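Local coordinates for inactivation-no-after-potential D protein (Drosophila melanogaster, PDB 2QKV) that scaffolds G protein-coupled signalling components in fly vision, probably by binding their peptide tails through PDZ domains, the fifth of which is described here, at residues T57-D62 / G81-E86; F10-M15 / M85-P90; L14-G19 / G41-I46. The protein carries 1 engineered substitution. All coordinates share one frame; numbering follows the deposited sequence.

Contact 1 of 3, residues T57-D62 / G81-E86; sequences TKFNGD and GKVSME
Ser84 O is gripped by two hydrogen bonds: Asn60 N donates to it in the carbonyl plane at 2.8 Å, and a water that also accepts from Gly61 N donates to it from the turn. The type I' turn from Phe59 to Asp62 thus brings backbone and solvent to one acceptor. The Asn60 amide carries the pairing further, its OD1 lying 2.7 Å from the donor Ser84 N, nearly along the C=O axis, and its ND2 giving a longer bond to Lys82 O at 3.2 Å. An alanine here would remove both amide bonds and would probably loosen the turn against the start of strand 82-88. At the other end a classic beta bulge sets Thr57 and Lys58 against Glu86: Thr57 N reaches Glu86 O at 2.9 Å, Lys58 N only weakly, and Glu86 N returns a bond to Lys58 O at 3.1 Å. Lys58 and Glu86 run side by side, their charged ends 4.3 Å apart (NZ to OE1) and bridged by water. On the opposite face the Phe59 ring has Val83 CG1 3.7 Å from its CE1 and Met85 SD at its edge, a Met-aromatic contact. Helix 69-77 packs on this ring through Leu75 and Phe76, while strand 10-15 flanks strand 82-88 along its other side.

Contact 2 of 3, residues F10-M15 / M85-P90; sequences FNVDLM and MEVTRP
The first and last strands of the PDZ domain, 10-15 and 82-88, pair here as an antiparallel ladder in which the short segments cross at 138°. Four backbone bonds hold it, two at each hydrogen-bonded pair. Phe10 N donates to Val87 O at 2.8 Å and Phe10 O accepts from Val87 N. Two residues along, Met85 N reaches Val12 O at 2.8 Å, nearly along the C=O axis, and Val12 N returns a bond to Met85 O in the carbonyl plane. Between them lies the non-hydrogen-bonded pair Asn11 and Glu86, where CA-H...O contacts to Phe10 O and Met85 O fill in.

Phe10 holds its first torsion in the crowded position, CG between the backbone N and the carbonyl carbon (chi1 61°), which swings its ring across Val87. Val87 CB sits over one ring face, 3.8 Å from the centroid, as a CH-pi contact, with CG1 against CZ. Beyond it, Phe10 CE2 lies over one face of the Arg89 guanidinium, which is turned 69° from the ring and salt-bridged to Asp54. On the same face of the sheet, farther along, Val12 CG2 meets Val87 CG2 at 3.9 Å, and Val12 CG1 meets the methyl CE of Met85 at 3.8 Å, the thioether being bent at its last torsion. On the opposite face Asn11 and Glu86 merely run alongside each other, ND2 beside CG, with their amide and carboxylate planes steeply inclined. Such antiparallel pairing of the first strand with the last, bringing the two ends of the domain together, is characteristic of the PDZ fold.

Contact 3 of 3, residues L14-G19 / G41-I46; sequences LMKKAG and GQYPEI
The Tyr43 ring wedges its hydroxyl end into the bend after strand 10-15, and this is the firmly packed half of the contact. Lys17 N donates to Tyr43 OH at 2.9 Å, almost straight (167°) and in the ring plane at its edge, while Met15 O lies at the same edge, 3.2 Å from CE2. The hydroxyl is also hydrogen-bonded to Lys20 O, so two backbone groups fix the position of the ring's tip. Leu14, with CG in the crowded position between backbone N and carbonyl carbon (chi1 60°), spreads its methyls over two partners: CD1 lies over one face of the tyrosine ring, offset toward the rim, and CD2 rests 3.7 Å from Ile46 CG1. Tyr43 occupies the N-cap position of helix 44-49, so the contact joins the start of this helix to the end of the first strand, where the chain turns toward what in PDZ domains is the carboxylate-binding loop. The other side is looser and wet. Glu45 crosses Leu14 obliquely, its chain bent at the second torsion, and its OE1 reaches Met15 N through a water, which accepts from the backbone at 2.9 Å but gives the carboxylate only a weak bond. Lys17 lies exposed, its long side chain leading away from the tyrosine.

How the contacts relate
Contacts 1 and 2 share strand 82-88, which is bonded on one edge to strand 55-59 and on the other to strand 10-15; Met85 and Glu86 serve both. Contact 3 leaves the sheet from the far end of strand 10-15, sharing Leu14 and Met15 with contact 2, and lies farther from the centre of the domain. The chemistry changes accordingly. Contact 2 is a regular backbone ladder, whereas contact 1 is irregular, with a bulge at one end and a side-chain amide at the other. Contact 3 has a single direct hydrogen bond, to a tyrosine hydroxyl. Each combines a buried apolar side with a more solvent-facing one.

Contact 1 of 3, residues T57-D62 / G81-E86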
ATOM      1  N   THR A  57      16.537  -4.867   2.585  1.00  6.17           N
ATOM      2  CA  THR A  57      15.747  -3.941   3.398  1.00  6.04           C
ATOM      3  C   THR A  57      16.385  -2.593   3.737  1.00  7.38           C
ATOM      4  O   THR A  57      15.702  -1.685   4.224  1.00  8.79           O
ATOM      5  CB  THR A  57      15.319  -4.631   4.709  1.00  7.93           C
ATOM      6  OG1 THR A  57      16.492  -5.087   5.398  1.00  9.15           O
ATOM      7  CG2 THR A  57      14.442  -5.833   4.403  1.00  9.53           C
ATOM      8  N   LYS A  58      17.693  -2.475   3.525  1.00  8.21           N
ATOM      9  CA  LYS A  58      18.390  -1.214   3.768  1.00  8.47           C
ATOM     10  C   LYS A  58      19.515  -1.119   2.742  1.00  8.74           C
ATOM     11  O   LYS A  58      20.190  -2.099   2.466  1.00  8.39           O
ATOM     12  CB  LYS A  58      18.952  -1.139   5.195  1.00  8.76           C
ATOM     13  CG  LYS A  58      19.502   0.251   5.541  1.00 10.21           C
ATOM     14  CD  LYS A  58      19.805   0.429   7.019  1.00 16.07           C
ATOM     15  CE  LYS A  58      18.522   0.515   7.829  1.00 19.51           C
ATOM     16  NZ  LYS A  58      18.753   0.967   9.237  1.00 22.84           N
ATOM     17  N   PHE A  59      19.694   0.057   2.158  1.00  9.25           N
ATOM     18  CA  PHE A  59      20.727   0.229   1.142  1.00  9.09           C
ATOM     19  C   PHE A  59      21.520   1.478   1.477  1.00  9.89           C
ATOM     20  O   PHE A  59      20.961   2.566   1.549  1.00 11.46           O
ATOM     21  CB  PHE A  59      20.098   0.378  -0.252  1.00  9.18           C
ATOM     22  CG  PHE A  59      21.111   0.405  -1.364  1.00  8.53           C
ATOM     23  CD1 PHE A  59      21.575  -0.786  -1.918  1.00  8.34           C
ATOM     24  CD2 PHE A  59      21.657   1.609  -1.802  1.00 10.57           C
ATOM     25  CE1 PHE A  59      22.575  -0.790  -2.896  1.00 12.21           C
ATOM     26  CE2 PHE A  59      22.665   1.616  -2.785  1.00  9.56           C
ATOM     27  CZ  PHE A  59      23.120   0.411  -3.329  1.00 10.87           C
ATOM     28  N   ASN A  60      22.823   1.306   1.679  1.00 12.30           N
ATOM     29  CA  ASN A  60      23.717   2.398   2.040  1.00 12.30           C
ATOM     30  C   ASN A  60      23.135   3.333   3.091  1.00 12.87           C
ATOM     31  O   ASN A  60      23.155   4.557   2.932  1.00 14.22           O
ATOM     32  CB  ASN A  60      24.140   3.195   0.798  1.00 12.60           C
ATOM     33  CG  ASN A  60      25.187   2.476  -0.028  1.00 16.20           C
ATOM     34  OD1 ASN A  60      25.648   1.400   0.342  1.00 18.23           O
ATOM     35  ND2 ASN A  60      25.578   3.072  -1.152  1.00 14.19           N
ATOM     36  N   GLY A  61      22.596   2.741   4.153  1.00 12.45           N
ATOM     37  CA  GLY A  61      22.046   3.508   5.256  1.00 13.84           C
ATOM     38  C   GLY A  61      20.586   3.902   5.184  1.00 12.97           C
ATOM     39  O   GLY A  61      20.010   4.293   6.200  1.00 15.00           O
ATOM     40  N   ASP A  62      19.977   3.817   4.005  1.00 11.67           N
ATOM     41  CA  ASP A  62      18.573   4.186   3.879  1.00 11.56           C
ATOM     42  C   ASP A  62      17.654   2.977   3.982  1.00  9.64           C
ATOM     43  O   ASP A  62      17.778   2.035   3.197  1.00  9.51           O
ATOM     44  CB  ASP A  62      18.321   4.894   2.542  1.00 10.48           C
ATOM     45  CG  ASP A  62      18.866   6.308   2.515  1.00 12.09           C
ATOM     46  OD1 ASP A  62      18.620   7.057   3.484  1.00 14.27           O
ATOM     47  OD2 ASP A  62      19.520   6.674   1.520  1.00 14.35           O
ATOM     48  N   GLY A  81      30.321   3.229  -5.918  1.00 20.55           N
ATOM     49  CA  GLY A  81      31.406   2.579  -5.206  1.00 19.96           C
ATOM     50  C   GLY A  81      30.959   1.644  -4.098  1.00 17.96           C
ATOM     51  O   GLY A  81      30.447   0.558  -4.360  1.00 19.09           O
ATOM     52  N   LYS A  82      31.160   2.066  -2.856  1.00 18.40           N
ATOM     53  CA  LYS A  82      30.784   1.245  -1.713  1.00 19.81           C
ATOM     54  C   LYS A  82      29.289   0.959  -1.655  1.00 18.54           C
ATOM     55  O   LYS A  82      28.461   1.849  -1.841  1.00 17.42           O
ATOM     56  CB  LYS A  82      31.229   1.913  -0.406  1.00 22.65           C
ATOM     57  CG  LYS A  82      32.730   1.855  -0.141  1.00 27.99           C
ATOM     58  CD  LYS A  82      33.220   0.417   0.009  1.00 32.22           C
ATOM     59  CE  LYS A  82      34.679   0.362   0.453  1.00 34.44           C
ATOM     60  NZ  LYS A  82      35.222  -1.027   0.393  1.00 37.07           N
ATOM     61  N   VAL A  83      28.962  -0.303  -1.397  1.00 16.31           N
ATOM     62  CA  VAL A  83      27.580  -0.742  -1.290  1.00 14.77           C
ATOM     63  C   VAL A  83      27.463  -1.561  -0.005  1.00 14.35           C
ATOM     64  O   VAL A  83      28.183  -2.541   0.180  1.00 15.18           O
ATOM     65  CB  VAL A  83      27.175  -1.618  -2.488  1.00 14.68           C
ATOM     66  CG1 VAL A  83      25.855  -2.335  -2.199  1.00 16.53           C
ATOM     67  CG2 VAL A  83      27.023  -0.750  -3.727  1.00 15.06           C
ATOM     68  N   SER A  84      26.571  -1.130   0.880  1.00 12.49           N
ATOM     69  CA  SER A  84      26.341  -1.812   2.148  1.00 12.55           C
ATOM     70  C   SER A  84      24.848  -2.059   2.271  1.00 10.86           C
ATOM     71  O   SER A  84      24.062  -1.116   2.327  1.00 12.18           O
ATOM     72  CB  SER A  84      26.806  -0.942   3.311  1.00 15.31           C
ATOM     73  OG  SER A  84      26.553  -1.590   4.548  1.00 19.87           O
ATOM     74  N   MET A  85      24.459  -3.326   2.319  1.00  9.32           N
ATOM     75  CA  MET A  85      23.045  -3.658   2.404  1.00  9.58           C
ATOM     76  C   MET A  85      22.697  -4.519   3.605  1.00  8.53           C
ATOM     77  O   MET A  85      23.539  -5.278   4.099  1.00 10.94           O
ATOM     78  CB  MET A  85      22.628  -4.431   1.155  1.00 11.86           C
ATOM     79  CG  MET A  85      23.023  -3.758  -0.157  1.00 12.69           C
ATOM     80  SD  MET A  85      22.488  -4.655  -1.612  1.00 16.04           S
ATOM     81  CE  MET A  85      23.877  -5.748  -1.873  1.00 17.51           C
ATOM     82  N   GLU A  86      21.462  -4.371   4.078  1.00  8.44           N
ATOM     83  CA  GLU A  86      20.923  -5.225   5.134  1.00  8.06           C
ATOM     84  C   GLU A  86      19.905  -6.039   4.349  1.00  7.21           C
ATOM     85  O   GLU A  86      19.179  -5.496   3.494  1.00  7.44           O
ATOM     86  CB  GLU A  86      20.242  -4.440   6.253  1.00  9.16           C
ATOM     87  CG  GLU A  86      21.248  -3.653   7.080  1.00 12.97           C
ATOM     88  CD  GLU A  86      20.683  -3.122   8.377  1.00 17.18           C
ATOM     89  OE1 GLU A  86      19.463  -3.245   8.608  1.00 14.52           O
ATOM     90  OE2 GLU A  86      21.478  -2.573   9.171  1.00 20.30           O
TER
HETATM   91  O   HOH W   1      17.054  -3.510   7.557  1.00 11.03           O
HETATM   92  O   HOH W   2      18.390  -1.466  10.408  1.00 28.72           O
HETATM   93  O   HOH W   3      22.795  -0.143   4.666  1.00 15.01           O

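Contact 2 of 3, residues F10-M15 / M85-P90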
ATOM      1  N   PHE A  10      20.994  -9.844   7.755  1.00  7.93           N
ATOM      2  CA  PHE A  10      22.430 -10.095   7.580  1.00  7.08           C
ATOM      3  C   PHE A  10      22.958  -8.984   6.676  1.00  8.44           C
ATOM      4  O   PHE A  10      22.182  -8.315   5.980  1.00  8.26           O
ATOM      5  CB  PHE A  10      22.726 -11.493   6.998  1.00  7.27           C
ATOM      6  CG  PHE A  10      22.137 -11.756   5.642  1.00  6.59           C
ATOM      7  CD1 PHE A  10      22.879 -11.522   4.480  1.00  8.03           C
ATOM      8  CD2 PHE A  10      20.880 -12.328   5.530  1.00  7.81           C
ATOM      9  CE1 PHE A  10      22.365 -11.870   3.222  1.00  8.42           C
ATOM     10  CE2 PHE A  10      20.356 -12.680   4.290  1.00  8.36           C
ATOM     11  CZ  PHE A  10      21.103 -12.451   3.127  1.00  7.39           C
ATOM     12  N   ASN A  11      24.263  -8.767   6.710  1.00  8.34           N
ATOM     13  CA  ASN A  11      24.888  -7.716   5.924  1.00 10.04           C
ATOM     14  C   ASN A  11      25.599  -8.226   4.684  1.00  9.76           C
ATOM     15  O   ASN A  11      26.166  -9.318   4.684  1.00 10.92           O
ATOM     16  CB  ASN A  11      25.910  -6.962   6.783  1.00 12.87           C
ATOM     17  CG  ASN A  11      25.309  -6.410   8.050  1.00 17.15           C
ATOM     18  OD1 ASN A  11      25.529  -6.942   9.132  1.00 23.93           O
ATOM     19  ND2 ASN A  11      24.536  -5.344   7.921  1.00 18.30           N
ATOM     20  N   VAL A  12      25.550  -7.417   3.628  1.00  9.28           N
ATOM     21  CA  VAL A  12      26.247  -7.714   2.383  1.00 10.70           C
ATOM     22  C   VAL A  12      26.989  -6.429   2.039  1.00 13.51           C
ATOM     23  O   VAL A  12      26.380  -5.362   1.918  1.00 14.18           O
ATOM     24  CB  VAL A  12      25.280  -8.087   1.243  1.00 10.53           C
ATOM     25  CG1 VAL A  12      26.073  -8.311  -0.056  1.00 14.48           C
ATOM     26  CG2 VAL A  12      24.513  -9.348   1.600  1.00 11.80           C
ATOM     27  N   ASP A  13      28.309  -6.536   1.913  1.00 13.13           N
ATOM     28  CA  ASP A  13      29.149  -5.390   1.603  1.00 15.89           C
ATOM     29  C   ASP A  13      30.055  -5.676   0.422  1.00 16.78           C
ATOM     30  O   ASP A  13      30.710  -6.728   0.362  1.00 18.11           O
ATOM     31  CB  ASP A  13      30.017  -5.007   2.804  1.00 16.58           C
ATOM     32  CG  ASP A  13      29.208  -4.510   3.974  1.00 17.16           C
ATOM     33  OD1 ASP A  13      28.753  -5.342   4.794  1.00 21.40           O
ATOM     34  OD2 ASP A  13      29.013  -3.281   4.072  1.00 20.14           O
ATOM     35  N   LEU A  14      30.089  -4.738  -0.518  1.00 16.66           N
ATOM     36  CA  LEU A  14      30.937  -4.887  -1.691  1.00 15.78           C
ATOM     37  C   LEU A  14      31.326  -3.536  -2.269  1.00 15.51           C
ATOM     38  O   LEU A  14      30.803  -2.492  -1.875  1.00 14.70           O
ATOM     39  CB  LEU A  14      30.228  -5.718  -2.756  1.00 16.39           C
ATOM     40  CG  LEU A  14      28.904  -5.203  -3.319  1.00 16.27           C
ATOM     41  CD1 LEU A  14      29.179  -4.184  -4.441  1.00 17.78           C
ATOM     42  CD2 LEU A  14      28.090  -6.384  -3.854  1.00 20.15           C
ATOM     43  N   MET A  15      32.275  -3.574  -3.194  1.00 17.49           N
ATOM     44  CA  MET A  15      32.755  -2.375  -3.864  1.00 19.57           C
ATOM     45  C   MET A  15      32.366  -2.516  -5.323  1.00 19.99           C
ATOM     46  O   MET A  15      32.851  -3.410  -6.013  1.00 20.48           O
ATOM     47  CB  MET A  15      34.279  -2.267  -3.742  1.00 21.01           C
ATOM     48  CG  MET A  15      34.877  -1.117  -4.538  1.00 23.76           C
ATOM     49  SD  MET A  15      34.272   0.501  -4.017  1.00 27.09           S
ATOM     50  CE  MET A  15      35.241   0.746  -2.588  1.00 28.86           C
ATOM     51  N   MET A  85      24.459  -3.326   2.319  1.00  9.32           N
ATOM     52  CA  MET A  85      23.045  -3.658   2.404  1.00  9.58           C
ATOM     53  C   MET A  85      22.697  -4.519   3.605  1.00  8.53           C
ATOM     54  O   MET A  85      23.539  -5.278   4.099  1.00 10.94           O
ATOM     55  CB  MET A  85      22.628  -4.431   1.155  1.00 11.86           C
ATOM     56  CG  MET A  85      23.023  -3.758  -0.157  1.00 12.69           C
ATOM     57  SD  MET A  85      22.488  -4.655  -1.612  1.00 16.04           S
ATOM     58  CE  MET A  85      23.877  -5.748  -1.873  1.00 17.51           C
ATOM     59  N   GLU A  86      21.462  -4.371   4.078  1.00  8.44           N
ATOM     60  CA  GLU A  86      20.923  -5.225   5.134  1.00  8.06           C
ATOM     61  C   GLU A  86      19.905  -6.039   4.349  1.00  7.21           C
ATOM     62  O   GLU A  86      19.179  -5.496   3.494  1.00  7.44           O
ATOM     63  CB  GLU A  86      20.242  -4.440   6.253  1.00  9.16           C
ATOM     64  CG  GLU A  86      21.248  -3.653   7.080  1.00 12.97           C
ATOM     65  CD  GLU A  86      20.683  -3.122   8.377  1.00 17.18           C
ATOM     66  OE1 GLU A  86      19.463  -3.245   8.608  1.00 14.52           O
ATOM     67  OE2 GLU A  86      21.478  -2.573   9.171  1.00 20.30           O
ATOM     68  N   VAL A  87      19.844  -7.332   4.641  1.00  6.69           N
ATOM     69  CA  VAL A  87      19.003  -8.255   3.895  1.00  6.95           C
ATOM     70  C   VAL A  87      18.342  -9.299   4.806  1.00  7.53           C
ATOM     71  O   VAL A  87      18.894  -9.667   5.837  1.00  7.45           O
ATOM     72  CB  VAL A  87      19.892  -9.030   2.863  1.00  7.40           C
ATOM     73  CG1 VAL A  87      19.022  -9.811   1.879  1.00  7.35           C
ATOM     74  CG2 VAL A  87      20.844  -8.062   2.128  1.00  8.89           C
ATOM     75  N   THR A  88      17.157  -9.763   4.424  1.00  6.01           N
ATOM     76  CA  THR A  88      16.492 -10.824   5.168  1.00  7.03           C
ATOM     77  C   THR A  88      16.164 -11.962   4.192  1.00  8.05           C
ATOM     78  O   THR A  88      15.859 -11.715   3.018  1.00  7.24           O
ATOM     79  CB  THR A  88      15.215 -10.335   5.894  1.00  7.76           C
ATOM     80  OG1 THR A  88      14.780 -11.357   6.813  1.00  7.29           O
ATOM     81  CG2 THR A  88      14.095 -10.048   4.912  1.00  8.48           C
ATOM     82  N   ARG A  89      16.266 -13.203   4.669  1.00  6.16           N
ATOM     83  CA  ARG A  89      15.975 -14.400   3.860  1.00  7.37           C
ATOM     84  C   ARG A  89      14.610 -14.870   4.348  1.00  8.60           C
ATOM     85  O   ARG A  89      14.505 -15.501   5.404  1.00 11.12           O
ATOM     86  CB  ARG A  89      17.036 -15.477   4.101  1.00  8.38           C
ATOM     87  CG  ARG A  89      16.827 -16.737   3.247  1.00 10.87           C
ATOM     88  CD  ARG A  89      18.157 -17.397   2.929  1.00 13.43           C
ATOM     89  NE  ARG A  89      19.018 -16.466   2.207  1.00 14.12           N
ATOM     90  CZ  ARG A  89      20.335 -16.588   2.096  1.00 14.43           C
ATOM     91  NH1 ARG A  89      20.957 -17.617   2.663  1.00 18.42           N
ATOM     92  NH2 ARG A  89      21.033 -15.671   1.446  1.00 15.69           N
ATOM     93  N   PRO A  90      13.546 -14.588   3.576  1.00  8.69           N
ATOM     94  CA  PRO A  90      12.167 -14.945   3.921  1.00  9.69           C
ATOM     95  C   PRO A  90      11.758 -16.391   3.706  1.00 11.32           C
ATOM     96  O   PRO A  90      10.898 -16.682   2.885  1.00 12.39           O
ATOM     97  CB  PRO A  90      11.354 -13.975   3.067  1.00  9.48           C
ATOM     98  CG  PRO A  90      12.145 -13.962   1.784  1.00 10.87           C
ATOM     99  CD  PRO A  90      13.602 -13.938   2.250  1.00  9.77           C
TER

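Contact 3 of 3, residues L14-G19 / G41-I46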
ATOM      1  N   LEU A  14      30.089  -4.738  -0.518  1.00 16.66           N
ATOM      2  CA  LEU A  14      30.937  -4.887  -1.691  1.00 15.78           C
ATOM      3  C   LEU A  14      31.326  -3.536  -2.269  1.00 15.51           C
ATOM      4  O   LEU A  14      30.803  -2.492  -1.875  1.00 14.70           O
ATOM      5  CB  LEU A  14      30.228  -5.718  -2.756  1.00 16.39           C
ATOM      6  CG  LEU A  14      28.904  -5.203  -3.319  1.00 16.27           C
ATOM      7  CD1 LEU A  14      29.179  -4.184  -4.441  1.00 17.78           C
ATOM      8  CD2 LEU A  14      28.090  -6.384  -3.854  1.00 20.15           C
ATOM      9  N   MET A  15      32.275  -3.574  -3.194  1.00 17.49           N
ATOM     10  CA  MET A  15      32.755  -2.375  -3.864  1.00 19.57           C
ATOM     11  C   MET A  15      32.366  -2.516  -5.323  1.00 19.99           C
ATOM     12  O   MET A  15      32.851  -3.410  -6.013  1.00 20.48           O
ATOM     13  CB  MET A  15      34.279  -2.267  -3.742  1.00 21.01           C
ATOM     14  CG  MET A  15      34.877  -1.117  -4.538  1.00 23.76           C
ATOM     15  SD  MET A  15      34.272   0.501  -4.017  1.00 27.09           S
ATOM     16  CE  MET A  15      35.241   0.746  -2.588  1.00 28.86           C
ATOM     17  N   LYS A  16      31.475  -1.651  -5.791  1.00 21.88           N
ATOM     18  CA  LYS A  16      31.037  -1.718  -7.176  1.00 25.60           C
ATOM     19  C   LYS A  16      32.181  -1.322  -8.103  1.00 26.43           C
ATOM     20  O   LYS A  16      32.985  -0.456  -7.771  1.00 26.28           O
ATOM     21  CB  LYS A  16      29.838  -0.793  -7.397  1.00 27.79           C
ATOM     22  CG  LYS A  16      29.133  -1.024  -8.720  1.00 32.16           C
ATOM     23  CD  LYS A  16      27.814  -0.282  -8.794  1.00 33.98           C
ATOM     24  CE  LYS A  16      27.104  -0.591 -10.099  1.00 35.56           C
ATOM     25  NZ  LYS A  16      26.959  -2.059 -10.303  1.00 36.59           N
ATOM     26  N   LYS A  17      32.253  -1.977  -9.258  1.00 27.21           N
ATOM     27  CA  LYS A  17      33.290  -1.680 -10.239  1.00 28.44           C
ATOM     28  C   LYS A  17      32.644  -1.331 -11.575  1.00 28.11           C
ATOM     29  O   LYS A  17      31.653  -1.943 -11.977  1.00 27.53           O
ATOM     30  CB  LYS A  17      34.221  -2.883 -10.413  1.00 30.09           C
ATOM     31  CG  LYS A  17      34.986  -3.274  -9.154  1.00 33.58           C
ATOM     32  CD  LYS A  17      35.920  -2.163  -8.682  1.00 35.04           C
ATOM     33  CE  LYS A  17      36.669  -2.575  -7.420  1.00 37.45           C
ATOM     34  NZ  LYS A  17      37.670  -1.553  -6.994  1.00 38.90           N
ATOM     35  N   ALA A  18      33.202  -0.338 -12.258  1.00 27.26           N
ATOM     36  CA  ALA A  18      32.667   0.074 -13.549  1.00 26.53           C
ATOM     37  C   ALA A  18      32.631  -1.125 -14.489  1.00 26.12           C
ATOM     38  O   ALA A  18      33.544  -1.951 -14.493  1.00 27.27           O
ATOM     39  CB  ALA A  18      33.531   1.179 -14.145  1.00 27.03           C
ATOM     40  N   GLY A  19      31.566  -1.225 -15.273  1.00 26.48           N
ATOM     41  CA  GLY A  19      31.446  -2.323 -16.215  1.00 25.97           C
ATOM     42  C   GLY A  19      31.001  -3.640 -15.619  1.00 25.35           C
ATOM     43  O   GLY A  19      30.845  -4.627 -16.338  1.00 25.51           O
ATOM     44  N   GLY A  41      28.354 -14.906 -10.376  1.00 23.17           N
ATOM     45  CA  GLY A  41      29.637 -14.553 -10.960  1.00 23.43           C
ATOM     46  C   GLY A  41      30.004 -13.079 -11.036  1.00 22.13           C
ATOM     47  O   GLY A  41      31.092 -12.742 -11.503  1.00 24.22           O
ATOM     48  N   GLN A  42      29.129 -12.186 -10.581  1.00 21.83           N
ATOM     49  CA  GLN A  42      29.436 -10.757 -10.630  1.00 19.12           C
ATOM     50  C   GLN A  42      30.319 -10.280  -9.480  1.00 20.52           C
ATOM     51  O   GLN A  42      31.361  -9.662  -9.703  1.00 20.11           O
ATOM     52  CB  GLN A  42      28.144  -9.935 -10.657  1.00 19.89           C
ATOM     53  CG  GLN A  42      27.262 -10.174 -11.875  1.00 19.16           C
ATOM     54  CD  GLN A  42      27.980  -9.904 -13.188  1.00 21.75           C
ATOM     55  OE1 GLN A  42      28.344 -10.834 -13.912  1.00 22.94           O
ATOM     56  NE2 GLN A  42      28.191  -8.628 -13.497  1.00 22.01           N
ATOM     57  N   TYR A  43      29.888 -10.545  -8.251  1.00 18.40           N
ATOM     58  CA  TYR A  43      30.635 -10.154  -7.062  1.00 19.33           C
ATOM     59  C   TYR A  43      30.674 -11.317  -6.083  1.00 20.36           C
ATOM     60  O   TYR A  43      29.661 -11.975  -5.852  1.00 18.52           O
ATOM     61  CB  TYR A  43      29.989  -8.946  -6.376  1.00 19.79           C
ATOM     62  CG  TYR A  43      30.096  -7.678  -7.183  1.00 18.19           C
ATOM     63  CD1 TYR A  43      29.188  -7.399  -8.206  1.00 19.39           C
ATOM     64  CD2 TYR A  43      31.140  -6.780  -6.962  1.00 19.01           C
ATOM     65  CE1 TYR A  43      29.327  -6.255  -8.994  1.00 18.79           C
ATOM     66  CE2 TYR A  43      31.284  -5.636  -7.743  1.00 18.55           C
ATOM     67  CZ  TYR A  43      30.375  -5.384  -8.758  1.00 18.80           C
ATOM     68  OH  TYR A  43      30.528  -4.268  -9.551  1.00 19.62           O
ATOM     69  N   PRO A  44      31.854 -11.596  -5.510  1.00 21.50           N
ATOM     70  CA  PRO A  44      32.019 -12.689  -4.552  1.00 20.36           C
ATOM     71  C   PRO A  44      31.057 -12.607  -3.371  1.00 18.92           C
ATOM     72  O   PRO A  44      30.506 -13.623  -2.956  1.00 17.45           O
ATOM     73  CB  PRO A  44      33.477 -12.546  -4.123  1.00 22.69           C
ATOM     74  CG  PRO A  44      34.132 -12.042  -5.379  1.00 22.97           C
ATOM     75  CD  PRO A  44      33.155 -10.983  -5.837  1.00 22.69           C
ATOM     76  N   GLU A  45      30.851 -11.403  -2.840  1.00 18.96           N
ATOM     77  CA  GLU A  45      29.945 -11.228  -1.705  1.00 17.96           C
ATOM     78  C   GLU A  45      28.498 -11.576  -2.061  1.00 16.54           C
ATOM     79  O   GLU A  45      27.758 -12.106  -1.232  1.00 14.48           O
ATOM     80  CB  GLU A  45      30.032  -9.795  -1.155  1.00 21.34           C
ATOM     81  CG  GLU A  45      30.371  -8.732  -2.187  1.00 26.92           C
ATOM     82  CD  GLU A  45      31.871  -8.580  -2.421  1.00 28.00           C
ATOM     83  OE1 GLU A  45      32.571  -8.032  -1.537  1.00 31.79           O
ATOM     84  OE2 GLU A  45      32.350  -9.017  -3.488  1.00 28.32           O
ATOM     85  N   ILE A  46      28.082 -11.289  -3.290  1.00 13.81           N
ATOM     86  CA  ILE A  46      26.727 -11.623  -3.698  1.00 12.38           C
ATOM     87  C   ILE A  46      26.637 -13.139  -3.849  1.00 12.92           C
ATOM     88  O   ILE A  46      25.705 -13.776  -3.354  1.00 14.96           O
ATOM     89  CB  ILE A  46      26.352 -10.937  -5.045  1.00 11.71           C
ATOM     90  CG1 ILE A  46      26.287  -9.420  -4.850  1.00 12.08           C
ATOM     91  CG2 ILE A  46      25.029 -11.479  -5.568  1.00 12.71           C
ATOM     92  CD1 ILE A  46      25.843  -8.654  -6.130  1.00 11.25           C
TER
HETATM   93  O   HOH W   4      33.689  -6.142  -3.506  1.00 29.24           O